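Local coordinates for single-stranded DNA-binding protein (Thermus aquaticus, PDB 2FXQ) that binds single-stranded DNA and probably recruits partner proteins to it during replication, recombination and repair, acting as a homodimer whose chains each carry two OB-family domains, at residues A[9-14]-A[126-131]; A[35-40]-A[47-52]; A[52-57]-A[201-206]; A[80-85]-A[172-177]. One frame throughout, in Å; residues are numbered along the deposited sequence.

Contact 1 of 4, residues A[9-14]-A[126-131]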
# COMPACT_ATOMS: atom_id res chain seq x y z
N PHE A 9 0.58 -0.75 6.55
CA PHE A 9 -0.29 -1.86 6.09
C PHE A 9 0.53 -3.08 6.28
O PHE A 9 1.70 -3.12 5.84
CB PHE A 9 -0.61 -1.70 4.57
CG PHE A 9 -1.10 -0.32 4.21
CD1 PHE A 9 -2.46 -0.06 4.09
CD2 PHE A 9 -0.19 0.76 4.02
CE1 PHE A 9 -2.93 1.26 3.83
CE2 PHE A 9 -0.68 2.07 3.72
CZ PHE A 9 -2.02 2.31 3.64
N LEU A 10 -0.00 -4.09 6.98
CA LEU A 10 0.81 -5.26 7.31
C LEU A 10 -0.10 -6.42 7.27
O LEU A 10 -1.30 -6.31 7.66
CB LEU A 10 1.22 -5.21 8.80
CG LEU A 10 2.40 -4.47 9.29
CD1 LEU A 10 2.48 -4.71 10.84
CD2 LEU A 10 3.64 -4.93 8.48
N ILE A 11 0.38 -7.52 6.75
CA ILE A 11 -0.24 -8.80 7.12
C ILE A 11 0.88 -9.60 7.76
O ILE A 11 1.95 -9.74 7.17
CB ILE A 11 -0.74 -9.56 5.84
CG1 ILE A 11 -1.86 -8.75 5.15
CG2 ILE A 11 -1.16 -11.05 6.21
CD1 ILE A 11 -2.27 -9.33 3.72
N GLY A 12 0.62 -10.20 8.92
CA GLY A 12 1.62 -11.03 9.59
C GLY A 12 0.94 -12.08 10.41
O GLY A 12 -0.29 -12.07 10.60
N THR A 13 1.74 -13.00 10.95
CA THR A 13 1.20 -14.08 11.74
C THR A 13 1.46 -13.79 13.21
O THR A 13 2.59 -13.36 13.59
CB THR A 13 2.00 -15.34 11.38
OG1 THR A 13 1.75 -15.60 10.00
CG2 THR A 13 1.50 -16.56 12.14
N LEU A 14 0.46 -14.06 14.04
CA LEU A 14 0.63 -13.87 15.49
C LEU A 14 1.62 -14.91 16.09
O LEU A 14 1.51 -16.15 15.89
CB LEU A 14 -0.73 -13.96 16.19
CG LEU A 14 -1.68 -12.76 16.01
CD1 LEU A 14 -3.09 -13.16 16.47
CD2 LEU A 14 -1.23 -11.51 16.88
N ARG A 126 3.48 -12.86 -1.80
CA ARG A 126 2.59 -11.69 -1.83
C ARG A 126 2.71 -10.93 -0.50
O ARG A 126 1.73 -10.75 0.21
N ALA A 127 3.93 -10.54 -0.14
CA ALA A 127 4.19 -9.93 1.19
C ALA A 127 3.41 -8.60 1.37
O ALA A 127 3.36 -7.80 0.41
CB ALA A 127 5.70 -9.69 1.36
N LEU A 128 2.84 -8.36 2.55
CA LEU A 128 2.34 -7.03 2.89
C LEU A 128 3.08 -6.48 4.17
O LEU A 128 2.87 -6.87 5.33
CB LEU A 128 0.79 -6.95 2.92
CG LEU A 128 0.17 -5.55 2.89
CD1 LEU A 128 0.15 -4.92 1.48
CD2 LEU A 128 -1.22 -5.45 3.48
N ASN A 129 4.00 -5.56 3.90
CA ASN A 129 4.61 -4.80 4.95
C ASN A 129 4.93 -3.52 4.23
O ASN A 129 5.90 -3.45 3.48
CB ASN A 129 5.85 -5.55 5.37
CG ASN A 129 6.77 -4.72 6.19
OD1 ASN A 129 6.41 -3.61 6.55
ND2 ASN A 129 7.95 -5.28 6.56
N GLN A 130 4.06 -2.54 4.35
CA GLN A 130 4.21 -1.28 3.63
C GLN A 130 4.03 -0.10 4.56
O GLN A 130 3.12 -0.09 5.41
CB GLN A 130 3.16 -1.13 2.49
CG GLN A 130 3.26 0.29 1.71
CD GLN A 130 2.80 0.28 0.23
OE1 GLN A 130 3.57 -0.09 -0.69
NE2 GLN A 130 1.56 0.70 0.01
N VAL A 131 4.90 0.92 4.42
CA VAL A 131 4.70 2.11 5.18
C VAL A 131 4.69 3.30 4.18
O VAL A 131 5.45 3.30 3.22
CB VAL A 131 5.96 2.29 6.12
CG1 VAL A 131 5.86 3.65 6.83
CG2 VAL A 131 6.06 1.10 7.18
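Three backbone hydrogen bonds tie F9 and I11 to Q130 and L128, in an antiparallel pairing that joins strand 5-14 of the first OB-family domain to strand 129-137 of the second. F9 and Q130 form the hydrogen-bonded pair, F9 N giving to Q130 O and Q130 N to F9 O, the second nearly straight at 170°. Two residues on, I11 N reaches L128 O at 2.9 Å, and the same carbonyl receives the CA-H of L10.

Apolar contacts lie on the face bearing F9 and I11. The CD2 branch of L128 meets I11 CG1 at 3.8 Å and F9 CB at 4.0 Å. L128 CG, anti to its backbone N (chi1 -164°), lies 4.1 Å from F9 O. Beside it, F9 and Q130 run side by side, with F9 CD2 4.1 Å from Q130 CB. On the other face, L10 CD2 packs against N129, 3.6 Å from OD1, while N129 ND2 bonds to the carbonyl of L201 and to D38.

Strand 75-84 pairs with strand 5-14, and its F77 touches both I11 and L128. Strand 194-207 pairs with strand 129-137, and the second subunit covers the F9 face, where its own F9 meets this ring.

Contact 2 of 4, residues A[35-40]-A[47-52]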
# COMPACT_ATOMS: atom_id res chain seq x y z
N ALA A 35 4.62 -11.45 12.95
CA ALA A 35 5.84 -11.84 12.25
C ALA A 35 5.58 -12.08 10.78
O ALA A 35 4.49 -12.51 10.39
CB ALA A 35 6.46 -13.08 12.86
N GLY A 36 6.60 -11.83 9.98
CA GLY A 36 6.56 -12.15 8.56
C GLY A 36 8.00 -12.22 8.05
O GLY A 36 8.96 -12.30 8.84
N GLN A 37 8.16 -12.11 6.74
CA GLN A 37 9.50 -12.14 6.14
C GLN A 37 9.61 -11.04 5.12
O GLN A 37 8.64 -10.74 4.44
CB GLN A 37 9.67 -13.49 5.37
CG GLN A 37 9.32 -14.72 6.16
CD GLN A 37 10.44 -15.10 7.13
OE1 GLN A 37 11.60 -14.69 6.96
NE2 GLN A 37 10.10 -15.87 8.15
N ASP A 38 10.78 -10.46 4.92
CA ASP A 38 10.93 -9.88 3.60
C ASP A 38 12.20 -10.17 2.92
O ASP A 38 13.22 -10.41 3.54
CB ASP A 38 10.81 -8.41 3.58
CG ASP A 38 10.99 -7.85 4.86
OD1 ASP A 38 9.99 -7.20 5.24
OD2 ASP A 38 12.07 -8.04 5.52
N ALA A 39 12.08 -10.05 1.63
CA ALA A 39 13.14 -10.38 0.71
C ALA A 39 14.03 -9.16 0.56
O ALA A 39 13.56 -7.99 0.60
CB ALA A 39 12.52 -10.74 -0.61
N PHE A 40 15.32 -9.42 0.42
CA PHE A 40 16.25 -8.37 0.01
C PHE A 40 17.39 -9.01 -0.77
O PHE A 40 17.53 -10.23 -0.76
CB PHE A 40 16.76 -7.61 1.22
CG PHE A 40 17.66 -8.40 2.10
CD1 PHE A 40 19.05 -8.29 1.98
CD2 PHE A 40 17.14 -9.27 3.05
CE1 PHE A 40 19.91 -9.04 2.80
CE2 PHE A 40 17.99 -10.02 3.88
CZ PHE A 40 19.38 -9.90 3.76
N GLU A 47 19.88 -13.05 -3.31
CA GLU A 47 18.51 -12.94 -2.80
C GLU A 47 18.37 -13.68 -1.45
O GLU A 47 18.73 -14.86 -1.33
CB GLU A 47 17.53 -13.52 -3.85
CG GLU A 47 16.11 -13.78 -3.36
CD GLU A 47 15.86 -15.21 -2.87
OE1 GLU A 47 15.30 -15.38 -1.77
OE2 GLU A 47 16.22 -16.17 -3.59
N ARG A 48 17.87 -12.97 -0.44
CA ARG A 48 17.71 -13.52 0.90
C ARG A 48 16.33 -13.15 1.46
O ARG A 48 15.65 -12.31 0.87
CB ARG A 48 18.85 -13.04 1.81
CG ARG A 48 20.17 -13.77 1.52
CD ARG A 48 21.25 -13.62 2.59
NE ARG A 48 22.51 -14.24 2.15
CZ ARG A 48 23.64 -14.24 2.85
NH1 ARG A 48 23.70 -13.66 4.04
NH2 ARG A 48 24.73 -14.82 2.36
N GLU A 49 15.92 -13.79 2.56
CA GLU A 49 14.71 -13.36 3.31
C GLU A 49 15.21 -13.12 4.69
O GLU A 49 16.13 -13.82 5.12
CB GLU A 49 13.68 -14.46 3.40
CG GLU A 49 13.14 -14.96 2.09
CD GLU A 49 11.94 -15.84 2.29
OE1 GLU A 49 11.32 -16.21 1.27
OE2 GLU A 49 11.62 -16.19 3.45
N VAL A 50 14.63 -12.15 5.39
CA VAL A 50 14.88 -12.04 6.82
C VAL A 50 13.57 -11.74 7.48
O VAL A 50 12.75 -11.00 6.93
CB VAL A 50 15.87 -10.93 7.26
CG1 VAL A 50 17.33 -11.39 7.03
CG2 VAL A 50 15.54 -9.60 6.65
N PRO A 51 13.36 -12.33 8.65
CA PRO A 51 12.12 -12.09 9.39
C PRO A 51 12.01 -10.68 9.89
O PRO A 51 13.04 -9.94 10.03
CB PRO A 51 12.23 -13.05 10.55
CG PRO A 51 13.71 -13.42 10.64
CD PRO A 51 14.29 -13.27 9.33
N TRP A 52 10.75 -10.26 10.09
CA TRP A 52 10.44 -9.06 10.78
C TRP A 52 9.52 -9.51 11.91
O TRP A 52 8.81 -10.52 11.75
CB TRP A 52 9.77 -8.02 9.83
CG TRP A 52 8.49 -8.36 9.08
CD1 TRP A 52 8.37 -8.67 7.72
CD2 TRP A 52 7.16 -8.34 9.60
NE1 TRP A 52 7.04 -8.84 7.42
CE2 TRP A 52 6.28 -8.63 8.53
CE3 TRP A 52 6.61 -8.10 10.88
CZ2 TRP A 52 4.87 -8.67 8.69
CZ3 TRP A 52 5.19 -8.15 11.04
CH2 TRP A 52 4.35 -8.45 9.92
O HOH W 1 5.99 -9.18 4.57
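G36 to F40 pair with W52 to R48 as the antiparallel arms of a hairpin, their short axes 4.4 Å apart at closest approach and 150° between directions. Six backbone hydrogen bonds link three pairs, G36 with W52, D38 with V50 and F40 with R48; Q37 with P51 and A39 with E49 are the non-hydrogen-bonded pairs between them.

The W52 indole folds back over the opposite strand, its CG between backbone N and carbonyl carbon (chi1 57°). One face lies on the chain at G36, whose N sits 3.4 Å above the plane of the W52 ring, and G36 CA makes a CH-pi contact with the five-membered ring. With no side chain, G36 lets the indole lie this close. At the ring edge, W52 NE1 gives its hydrogen to a water that in turn donates to Q37 O. D38 OD1 lies 3.3 Å from W52 CD1 but is bonded to N129. Further out, F40 takes R48 CB over one ring face, and V50 CG1 meets its edge at CE2, 3.5 Å away. An alanine at W52 would probably uncover the backbone at G36 and leave the water without its NE1 partner.

The chemistry thus changes along the hairpin: a buried indole on bare backbone near the domain body gives way to more exposed apolar and charged side chains, where the backbone ladder continues and F40 packs on R48 and V50.

Contact 3 of 4, residues A[52-57]-A[201-206]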
# COMPACT_ATOMS: atom_id res chain seq x y z
N TRP A 52 10.75 -10.26 10.09
CA TRP A 52 10.44 -9.06 10.78
C TRP A 52 9.52 -9.51 11.91
O TRP A 52 8.81 -10.52 11.75
CB TRP A 52 9.77 -8.02 9.83
CG TRP A 52 8.49 -8.36 9.08
CD1 TRP A 52 8.37 -8.67 7.72
CD2 TRP A 52 7.16 -8.34 9.60
NE1 TRP A 52 7.04 -8.84 7.42
CE2 TRP A 52 6.28 -8.63 8.53
CE3 TRP A 52 6.61 -8.10 10.88
CZ2 TRP A 52 4.87 -8.67 8.69
CZ3 TRP A 52 5.19 -8.15 11.04
CH2 TRP A 52 4.35 -8.45 9.92
N TYR A 53 9.56 -8.79 13.03
CA TYR A 53 8.70 -9.01 14.17
C TYR A 53 8.30 -7.62 14.57
O TYR A 53 9.16 -6.76 14.81
CB TYR A 53 9.47 -9.65 15.38
CG TYR A 53 10.01 -10.99 15.01
CD1 TYR A 53 11.29 -11.12 14.43
CD2 TYR A 53 9.23 -12.14 15.16
CE1 TYR A 53 11.79 -12.39 14.03
CE2 TYR A 53 9.72 -13.43 14.76
CZ TYR A 53 11.00 -13.53 14.20
OH TYR A 53 11.45 -14.79 13.82
N HIS A 54 7.00 -7.39 14.70
CA HIS A 54 6.57 -6.07 15.12
C HIS A 54 5.41 -6.14 16.03
O HIS A 54 4.51 -6.98 15.83
CB HIS A 54 6.15 -5.23 13.91
CG HIS A 54 7.26 -5.01 12.93
ND1 HIS A 54 8.46 -4.46 13.31
CD2 HIS A 54 7.33 -5.24 11.60
CE1 HIS A 54 9.24 -4.35 12.25
NE2 HIS A 54 8.60 -4.87 11.21
N ARG A 55 5.37 -5.20 16.95
CA ARG A 55 4.27 -5.07 17.88
C ARG A 55 3.17 -4.21 17.29
O ARG A 55 3.44 -3.18 16.66
CB ARG A 55 4.73 -4.46 19.19
CG ARG A 55 3.55 -4.21 20.16
CD ARG A 55 3.21 -5.40 21.06
NE ARG A 55 3.68 -5.14 22.42
CZ ARG A 55 4.42 -5.97 23.14
NH1 ARG A 55 4.81 -7.14 22.66
NH2 ARG A 55 4.78 -5.63 24.38
N VAL A 56 1.94 -4.66 17.43
CA VAL A 56 0.79 -3.89 16.98
C VAL A 56 -0.11 -3.71 18.20
O VAL A 56 -0.57 -4.72 18.79
CB VAL A 56 0.03 -4.61 15.85
CG1 VAL A 56 -1.29 -3.86 15.46
CG2 VAL A 56 0.94 -4.67 14.58
N ARG A 57 -0.44 -2.47 18.50
CA ARG A 57 -1.33 -2.21 19.63
C ARG A 57 -2.73 -1.77 19.18
O ARG A 57 -2.85 -0.79 18.42
CB ARG A 57 -0.73 -1.09 20.47
CG ARG A 57 -1.63 -0.67 21.65
CD ARG A 57 -0.83 0.10 22.69
NE ARG A 57 -0.06 -0.87 23.50
CZ ARG A 57 0.62 -0.54 24.60
NH1 ARG A 57 0.68 0.72 24.99
NH2 ARG A 57 1.24 -1.46 25.30
N LEU A 201 8.59 -1.91 7.15
CA LEU A 201 9.07 -1.85 8.53
C LEU A 201 10.05 -2.98 8.74
O LEU A 201 9.76 -4.12 8.36
CB LEU A 201 7.87 -2.09 9.44
CG LEU A 201 7.29 -0.96 10.23
CD1 LEU A 201 6.61 -1.53 11.54
CD2 LEU A 201 8.30 0.10 10.67
N VAL A 202 11.26 -2.67 9.22
CA VAL A 202 12.25 -3.74 9.36
C VAL A 202 12.79 -3.72 10.78
O VAL A 202 12.58 -2.79 11.53
CB VAL A 202 13.46 -3.57 8.35
CG1 VAL A 202 12.98 -3.65 6.86
CG2 VAL A 202 14.14 -2.25 8.59
N ASN A 203 13.58 -4.75 11.12
CA ASN A 203 14.18 -4.80 12.43
C ASN A 203 15.68 -4.66 12.23
O ASN A 203 16.27 -5.42 11.49
CB ASN A 203 13.93 -6.15 13.10
CG ASN A 203 12.46 -6.41 13.40
OD1 ASN A 203 11.91 -7.31 12.84
ND2 ASN A 203 11.85 -5.66 14.33
N ASP A 204 16.26 -3.66 12.83
CA ASP A 204 17.72 -3.44 12.74
C ASP A 204 18.42 -3.92 14.02
O ASP A 204 17.82 -3.90 15.09
CB ASP A 204 18.02 -1.97 12.55
CG ASP A 204 19.43 -1.73 12.04
OD1 ASP A 204 20.14 -2.72 11.71
OD2 ASP A 204 19.92 -0.58 11.96
N SER A 205 19.68 -4.37 13.88
CA SER A 205 20.50 -4.96 14.95
C SER A 205 21.50 -3.92 15.40
O SER A 205 22.08 -3.21 14.56
CB SER A 205 21.37 -6.09 14.37
OG SER A 205 20.97 -7.36 14.85
N TRP A 206 21.70 -3.81 16.71
CA TRP A 206 22.84 -3.04 17.25
C TRP A 206 23.65 -3.99 18.11
O TRP A 206 23.09 -4.65 18.96
CB TRP A 206 22.36 -1.90 18.12
CG TRP A 206 21.79 -0.81 17.34
CD1 TRP A 206 20.50 -0.70 16.90
CD2 TRP A 206 22.48 0.34 16.87
NE1 TRP A 206 20.35 0.46 16.17
CE2 TRP A 206 21.55 1.12 16.14
CE3 TRP A 206 23.80 0.80 16.97
CZ2 TRP A 206 21.90 2.33 15.52
CZ3 TRP A 206 24.15 2.01 16.38
CH2 TRP A 206 23.20 2.76 15.64
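N203 and H54 carry the tight part of this contact, where strand 52-57 of the first domain meets strand 201-206 of the second at 107°, too steep for ladder pairing. The N203 amide grips the backbone of Y53 twice. Its OD1 takes Y53 N on a lone pair at 2.8 Å, and its ND2 gives to Y53 O at 2.9 Å, with the acceptor almost in the amide plane. Both polar ends of the side chain are therefore used on one residue, which fixes the rotation of the amide. W52 CA lies 3.1 Å from N203 OD1.

H54 points toward strand 201-206, and its ring has a face contact and two hydrogen bonds. L201 CD1 sits over the centre of the imidazole, 3.7 Å from the ring centroid and nearly on its normal. H54 NE2 donates to L201 O at 3.2 Å, approaching from above the carbonyl plane, while H54 ND1 is bonded to T217. An alanine at H54 would probably leave L201 CD1 without its ring surface, T217 without this partner, and L201 O without its NE2 donor, though N129 ND2 also bonds to it.

The looser side is at Y53, an exposed residue whose ring comes no nearer than 4.2 Å, from CD1 to N203 OD1. V202 turns its side chain away, and the strands diverge beyond N203.

Strand 28-41 flanks strand 47-59, with L34 against W52. Strand 213-225 lies along strand 194-207 and brings T217 to L201 and N203, while V99 of strand 97-101 and V131 of strand 129-137 close around L201.

Contact 4 of 4, residues A[80-85]-A[172-177]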
# COMPACT_ATOMS: atom_id res chain seq x y z
N GLY A 80 -2.71 0.96 10.16
CA GLY A 80 -2.52 1.82 11.32
C GLY A 80 -1.49 2.88 11.03
O GLY A 80 -1.33 3.30 9.87
N ARG A 81 -0.82 3.29 12.08
CA ARG A 81 0.17 4.37 12.00
C ARG A 81 1.35 3.98 12.91
O ARG A 81 1.20 3.21 13.86
CB ARG A 81 -0.47 5.73 12.35
CG ARG A 81 -1.03 5.84 13.78
CD ARG A 81 -1.68 7.22 14.04
NE ARG A 81 -1.96 7.43 15.46
CZ ARG A 81 -3.05 7.00 16.12
NH1 ARG A 81 -3.98 6.28 15.50
NH2 ARG A 81 -3.18 7.26 17.42
N LEU A 82 2.52 4.56 12.66
CA LEU A 82 3.66 4.37 13.54
C LEU A 82 3.63 5.30 14.71
O LEU A 82 3.32 6.48 14.58
CB LEU A 82 4.97 4.61 12.80
CG LEU A 82 5.16 3.61 11.71
CD1 LEU A 82 6.39 4.08 10.96
CD2 LEU A 82 5.40 2.19 12.27
N GLU A 83 3.99 4.75 15.87
CA GLU A 83 4.10 5.57 17.10
C GLU A 83 5.17 5.00 18.06
O GLU A 83 5.70 3.92 17.85
CB GLU A 83 2.74 5.63 17.77
CG GLU A 83 2.46 4.46 18.69
CD GLU A 83 1.08 4.49 19.34
OE1 GLU A 83 0.73 3.45 19.95
OE2 GLU A 83 0.35 5.52 19.23
N TYR A 84 5.45 5.73 19.13
CA TYR A 84 6.29 5.21 20.21
C TYR A 84 5.51 4.66 21.40
O TYR A 84 4.43 5.15 21.73
CB TYR A 84 7.28 6.27 20.66
CG TYR A 84 8.24 6.64 19.58
CD1 TYR A 84 7.97 7.70 18.71
CD2 TYR A 84 9.43 5.93 19.41
CE1 TYR A 84 8.86 8.05 17.71
CE2 TYR A 84 10.33 6.27 18.40
CZ TYR A 84 10.03 7.33 17.55
OH TYR A 84 10.90 7.67 16.55
N ARG A 85 6.08 3.62 22.01
CA ARG A 85 5.64 3.00 23.29
C ARG A 85 5.13 1.57 23.13
O ARG A 85 5.22 0.76 24.06
CB ARG A 85 4.63 3.87 24.07
N HIS A 172 5.24 14.12 15.07
CA HIS A 172 5.91 12.85 15.34
C HIS A 172 7.29 12.83 14.65
O HIS A 172 7.41 13.32 13.53
CB HIS A 172 5.13 11.70 14.72
CG HIS A 172 4.06 11.13 15.59
ND1 HIS A 172 3.21 11.92 16.34
CD2 HIS A 172 3.68 9.85 15.80
CE1 HIS A 172 2.37 11.14 16.99
NE2 HIS A 172 2.63 9.89 16.68
N PHE A 173 8.28 12.22 15.30
CA PHE A 173 9.61 12.08 14.74
C PHE A 173 9.98 10.61 14.41
O PHE A 173 9.97 9.74 15.29
CB PHE A 173 10.62 12.82 15.62
CG PHE A 173 10.23 14.24 15.90
CD1 PHE A 173 9.35 14.55 16.96
CD2 PHE A 173 10.67 15.29 15.09
CE1 PHE A 173 8.94 15.89 17.22
CE2 PHE A 173 10.28 16.63 15.35
CZ PHE A 173 9.40 16.93 16.42
N LEU A 174 10.27 10.33 13.13
CA LEU A 174 10.44 8.95 12.68
C LEU A 174 11.77 8.82 11.89
O LEU A 174 12.16 9.73 11.18
CB LEU A 174 9.25 8.56 11.78
CG LEU A 174 7.91 8.46 12.51
CD1 LEU A 174 6.78 8.25 11.51
CD2 LEU A 174 7.89 7.39 13.65
N GLU A 175 12.49 7.73 12.06
CA GLU A 175 13.81 7.57 11.41
C GLU A 175 13.57 6.68 10.17
O GLU A 175 12.77 5.73 10.22
CB GLU A 175 14.83 6.92 12.36
CG GLU A 175 15.20 7.76 13.57
CD GLU A 175 15.83 9.10 13.21
OE1 GLU A 175 15.68 10.10 13.98
OE2 GLU A 175 16.48 9.15 12.14
N VAL A 176 14.22 7.01 9.06
CA VAL A 176 14.07 6.18 7.83
C VAL A 176 15.48 5.85 7.35
O VAL A 176 16.38 6.70 7.41
CB VAL A 176 13.31 7.01 6.76
CG1 VAL A 176 13.25 6.29 5.38
CG2 VAL A 176 11.87 7.25 7.23
N GLN A 177 15.68 4.64 6.85
CA GLN A 177 17.01 4.28 6.34
C GLN A 177 16.83 4.00 4.86
O GLN A 177 15.82 3.41 4.44
CB GLN A 177 17.50 3.01 7.08
CG GLN A 177 18.92 2.65 6.76
CD GLN A 177 19.42 1.51 7.64
OE1 GLN A 177 20.46 1.64 8.30
NE2 GLN A 177 18.68 0.41 7.67
O HOH W 2 11.75 5.79 14.27
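Strands 80-84 and 172-177 meet through side chains of each strand set against the side chains and backbone of the other, Y84 and L82 of the first domain packing on F173 and L174 of the second. The short axes run at 97° and stay 8.1 Å apart, so there is no backbone pairing; this is a partly buried crossing between the two OB-family domains.

The polar link is the Y84 hydroxyl, which donates to F173 O at 2.6 Å. That carbonyl oxygen lies in the plane of the tyrosine ring, at its edge, so the phenol meets the strand with its rim. A water adds a second link, donating to Y84 OH and accepting from E175 N at 3.0 Å. The hydroxyl thus gives one bond and receives another, bridging to two backbone groups of the same strand. Y84 is poorly ordered, however, and the details at its tip deserve some caution.

The apolar part centres on L174 CD2, which sits 4.1 Å from L82 CB and 4.2 Å from Y84 CE1.

Beside this, the H172 imidazole turns its edge to the first strand, CD2 lying 3.6 Å from L82 O and NE2 4.4 Å from E83 CB. The E83 carboxylate is engaged instead by Q98 and R100.

V97 of strand 97-101 touches both L82 and Y84, V8 of strand 5-14 lies against L82, and V219 of strand 213-225 packs on L82 and V176. Strand 151-160 flanks strand 171-179, with A158 beside F173.

Overall arrangement
Contacts 1, 3 and 4 join the first OB-family domain to the second, whereas contact 2 is a hairpin within the first. Contact 1 is the buried one and, like contact 2, relies on antiparallel backbone bonds; contacts 3 and 4 are partly buried steep crossings held by side chains, an amide and imidazole in one, a phenol and leucines in the other. Contact 2 is largely at the surface. It shares W52 with contact 3, and N129 of contact 1 links them, bonding to D38 and to the L201 carbonyl. L82 of contact 4 touches L201 and V131, but contacts 2 and 4 stay about 10 Å apart at their nearest atoms.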